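Allantoin racemase (Pseudomonas fluorescens, PDB 5LG5) catalyses the racemisation of allantoin, interconverting its two enantiomers, as a member of the HyuE family of Asp/Glu/hydantoin racemases. Local coordinates at the interface of chains A and B. Sequence-based numbering; all coordinates share one arbitrary frame. Chains: chain A/B, Allantoin racemase.

The interface of chains A and B. Residues chain A 45, 49, 116, 118; chain B 86, 224-229.
The C-terminal tail of chain B, which turns at B:Thr224 and B:Tyr225 and runs extended from B:Ala226 to B:Arg229, crosses onto chain A where A:Arg118 of the short 3-10 helix 117-119 reaches into it. The patch belongs to a two-fold interface of the deposited six-chain assembly, so it recurs with the chains exchanged. The A:Arg118 side chain leaves its backbone with CG wedged between N and the carbonyl carbon (chi1 75°) and bends at chi3, which turns the guanidinium toward two consecutive tail carbonyls. A:Arg118 NH1 gives a fairly straight hydrogen bond to B:Thr227 O (3.1 Å), which lies nearly in the guanidinium plane, while A:Arg118 NH2 bonds B:Ala226 O at 2.7 Å, tilted from that plane; both donors sit above the carbonyl planes. A:Arg118 NH2 also meets B:Glu86 OE2, from helix 81-87, in a tip-to-tip salt bridge of 3.0 Å, with the two flat groups turned 75° apart and the hydrogen bond itself weak. At the guanidinium edge, A:Arg118 NE bonds water 1 (2.8 Å), which also binds A:Arg118 O, B:Thr224 O and B:Glu86 OE2. An alanine in place of A:Arg118 would probably leave the B:Ala226 and B:Thr227 carbonyls without their donors, B:Glu86 without its cationic mate and the tail less firmly held. Farther along the tail, B:Arg229 is poorly ordered, and its modelled salt bridge to A:Glu45 is too short for its geometry to be trusted. As modelled, A:Leu116 CD1 lies over one face of the B:Arg229 guanidinium, toward its rim. Within chain A, A:Glu45 N donates to A:Glu49 OE1 (2.7 Å), nearly along the C-O axis, a bond that is likely to steady the start of helix 47-63. Water 2 joins A:Glu49 N to B:Glu86 OE1. The other carboxylate oxygen, A:Glu49 OE2, reaches the tail backbone through water 3, which lies 2.8 Å from B:Arg229 O.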
ATOM      1  N   GLU A  45      10.539  -3.405  27.347  1.00 18.21           N
ATOM      2  CA  GLU A  45      10.487  -2.054  26.798  1.00 28.27           C
ATOM      3  C   GLU A  45      11.488  -1.872  25.676  1.00 26.03           C
ATOM      4  O   GLU A  45      12.440  -1.101  25.814  1.00 37.13           O
ATOM      5  CB  GLU A  45      10.797  -1.037  27.892  1.00 24.76           C
ATOM      6  CG  GLU A  45       9.833  -1.058  29.055  1.00 25.87           C
ATOM      7  CD  GLU A  45      10.358  -0.256  30.230  1.00 32.71           C
ATOM      8  OE1 GLU A  45      11.595  -0.120  30.333  1.00 28.07           O
ATOM      9  OE2 GLU A  45       9.544   0.235  31.042  1.00 43.37           O
ATOM     10  N   GLU A  49      14.669  -6.790  24.840  1.00 13.41           N
ATOM     11  CA  GLU A  49      13.818  -7.384  25.866  1.00 15.44           C
ATOM     12  C   GLU A  49      12.650  -8.137  25.223  1.00 15.64           C
ATOM     13  O   GLU A  49      12.231  -9.191  25.712  1.00 12.31           O
ATOM     14  CB  GLU A  49      13.351  -6.305  26.845  1.00 15.15           C
ATOM     15  CG  GLU A  49      14.542  -5.698  27.608  1.00 22.23           C
ATOM     16  CD  GLU A  49      14.240  -4.379  28.305  1.00 19.79           C
ATOM     17  OE1 GLU A  49      13.086  -3.903  28.256  1.00 21.83           O
ATOM     18  OE2 GLU A  49      15.173  -3.817  28.912  1.00 27.23           O
ATOM     19  N   LEU A 116       5.606   3.819  26.732  1.00 23.55           N
ATOM     20  CA  LEU A 116       6.820   4.451  26.214  1.00 22.38           C
ATOM     21  C   LEU A 116       6.800   4.663  24.722  1.00 17.43           C
ATOM     22  O   LEU A 116       6.391   3.785  23.959  1.00 19.53           O
ATOM     23  CB  LEU A 116       8.060   3.621  26.576  1.00 19.51           C
ATOM     24  CG  LEU A 116       8.396   3.581  28.063  1.00 30.99           C
ATOM     25  CD1 LEU A 116       9.666   2.796  28.290  1.00 28.65           C
ATOM     26  CD2 LEU A 116       8.551   5.015  28.566  1.00 27.47           C
ATOM     27  N   ARG A 118       9.248   4.553  22.804  1.00 17.23           N
ATOM     28  CA  ARG A 118      10.105   3.595  22.115  1.00 16.96           C
ATOM     29  C   ARG A 118       9.402   2.260  21.814  1.00 14.42           C
ATOM     30  O   ARG A 118       9.917   1.453  21.048  1.00 14.30           O
ATOM     31  CB  ARG A 118      11.394   3.348  22.909  1.00 14.19           C
ATOM     32  CG  ARG A 118      11.211   2.477  24.142  1.00 17.96           C
ATOM     33  CD  ARG A 118      12.537   2.205  24.794  1.00 17.24           C
ATOM     34  NE  ARG A 118      13.418   1.409  23.940  1.00 18.12           N
ATOM     35  CZ  ARG A 118      14.736   1.321  24.111  1.00 21.12           C
ATOM     36  NH1 ARG A 118      15.313   1.982  25.106  1.00 15.95           N
ATOM     37  NH2 ARG A 118      15.476   0.581  23.292  1.00 17.52           N
TER
ATOM     38  N   GLU B  86      19.905  -2.324  19.506  1.00 13.40           N
ATOM     39  CA  GLU B  86      19.716  -1.681  20.817  1.00 15.89           C
ATOM     40  C   GLU B  86      20.942  -1.913  21.694  1.00 16.07           C
ATOM     41  O   GLU B  86      21.406  -0.999  22.378  1.00 14.95           O
ATOM     42  CB  GLU B  86      18.480  -2.237  21.533  1.00 17.35           C
ATOM     43  CG  GLU B  86      17.137  -1.728  21.003  1.00 14.92           C
ATOM     44  CD  GLU B  86      15.968  -2.216  21.860  1.00 19.43           C
ATOM     45  OE1 GLU B  86      16.205  -3.016  22.789  1.00 19.23           O
ATOM     46  OE2 GLU B  86      14.809  -1.844  21.579  1.00 22.32           O
ATOM     47  N   THR B 224      13.970   4.150  18.694  1.00 12.71           N
ATOM     48  CA  THR B 224      13.697   2.719  18.634  1.00 13.49           C
ATOM     49  C   THR B 224      14.863   1.868  19.116  1.00 15.05           C
ATOM     50  O   THR B 224      14.682   0.843  19.785  1.00 15.26           O
ATOM     51  CB  THR B 224      13.336   2.290  17.209  1.00 13.15           C
ATOM     52  OG1 THR B 224      12.280   3.136  16.723  1.00 15.29           O
ATOM     53  CG2 THR B 224      12.907   0.832  17.189  1.00 15.46           C
ATOM     54  N   TYR B 225      16.068   2.293  18.774  1.00 12.89           N
ATOM     55  CA  TYR B 225      17.237   1.467  19.076  1.00 16.70           C
ATOM     56  C   TYR B 225      18.102   2.044  20.183  1.00 14.58           C
ATOM     57  O   TYR B 225      19.279   1.705  20.289  1.00 18.16           O
ATOM     58  CB  TYR B 225      18.061   1.242  17.812  1.00 13.18           C
ATOM     59  CG  TYR B 225      17.251   0.670  16.666  1.00 18.37           C
ATOM     60  CD1 TYR B 225      16.481  -0.474  16.841  1.00 14.80           C
ATOM     61  CD2 TYR B 225      17.253   1.278  15.410  1.00 19.64           C
ATOM     62  CE1 TYR B 225      15.739  -1.007  15.796  1.00 17.68           C
ATOM     63  CE2 TYR B 225      16.513   0.747  14.352  1.00 16.15           C
ATOM     64  CZ  TYR B 225      15.758  -0.393  14.563  1.00 18.86           C
ATOM     65  OH  TYR B 225      15.020  -0.932  13.544  1.00 26.00           O
ATOM     66  N   ALA B 226      17.519   2.910  21.008  1.00 17.02           N
ATOM     67  CA  ALA B 226      18.223   3.426  22.177  1.00 16.68           C
ATOM     68  C   ALA B 226      18.668   2.257  23.044  1.00 17.39           C
ATOM     69  O   ALA B 226      18.090   1.165  22.978  1.00 18.42           O
ATOM     70  CB  ALA B 226      17.342   4.375  22.977  1.00 17.37           C
ATOM     71  N   THR B 227      19.713   2.477  23.828  1.00 17.74           N
ATOM     72  CA  THR B 227      20.203   1.472  24.756  1.00 17.66           C
ATOM     73  C   THR B 227      19.064   1.019  25.654  1.00 18.53           C
ATOM     74  O   THR B 227      18.226   1.831  26.059  1.00 23.31           O
ATOM     75  CB  THR B 227      21.354   2.042  25.590  1.00 24.47           C
ATOM     76  OG1 THR B 227      22.372   2.530  24.699  1.00 22.94           O
ATOM     77  CG2 THR B 227      21.948   0.964  26.512  1.00 21.77           C
ATOM     78  N   PRO B 228      18.972  -0.291  25.906  1.00 20.40           N
ATOM     79  CA  PRO B 228      17.897  -0.718  26.805  1.00 20.05           C
ATOM     80  C   PRO B 228      18.013  -0.029  28.154  1.00 26.05           C
ATOM     81  O   PRO B 228      19.121   0.186  28.664  1.00 24.49           O
ATOM     82  CB  PRO B 228      18.134  -2.223  26.945  1.00 23.29           C
ATOM     83  CG  PRO B 228      18.839  -2.607  25.660  1.00 19.69           C
ATOM     84  CD  PRO B 228      19.718  -1.430  25.338  1.00 19.14           C
ATOM     85  N   ARG B 229      16.864   0.352  28.695  1.00 25.18           N
ATOM     86  CA  ARG B 229      16.782   0.973  30.004  1.00 30.91           C
ATOM     87  C   ARG B 229      17.204  -0.067  31.038  1.00 29.94           C
ATOM     88  O   ARG B 229      16.748  -1.215  30.990  1.00 29.48           O
ATOM     89  CB  ARG B 229      15.349   1.467  30.226  1.00 36.21           C
ATOM     90  CG  ARG B 229      14.833   2.228  28.984  1.00 40.09           C
ATOM     91  CD  ARG B 229      13.303   2.286  28.843  1.00 40.86           C
ATOM     92  NE  ARG B 229      12.569   2.064  30.091  1.00 44.64           N
ATOM     93  CZ  ARG B 229      11.992   3.038  30.793  1.00 47.62           C
ATOM     94  NH1 ARG B 229      12.057   4.295  30.361  1.00 42.99           N
ATOM     95  NH2 ARG B 229      11.339   2.761  31.918  1.00 43.33           N
TER
HETATM   96  O   HOH W   1      12.519   0.391  21.457  1.00 14.53           O
HETATM   97  O   HOH W   2      15.037  -3.698  25.009  1.00 14.69           O
HETATM   98  O   HOH W   3      17.422  -3.831  30.175  1.00 26.52           O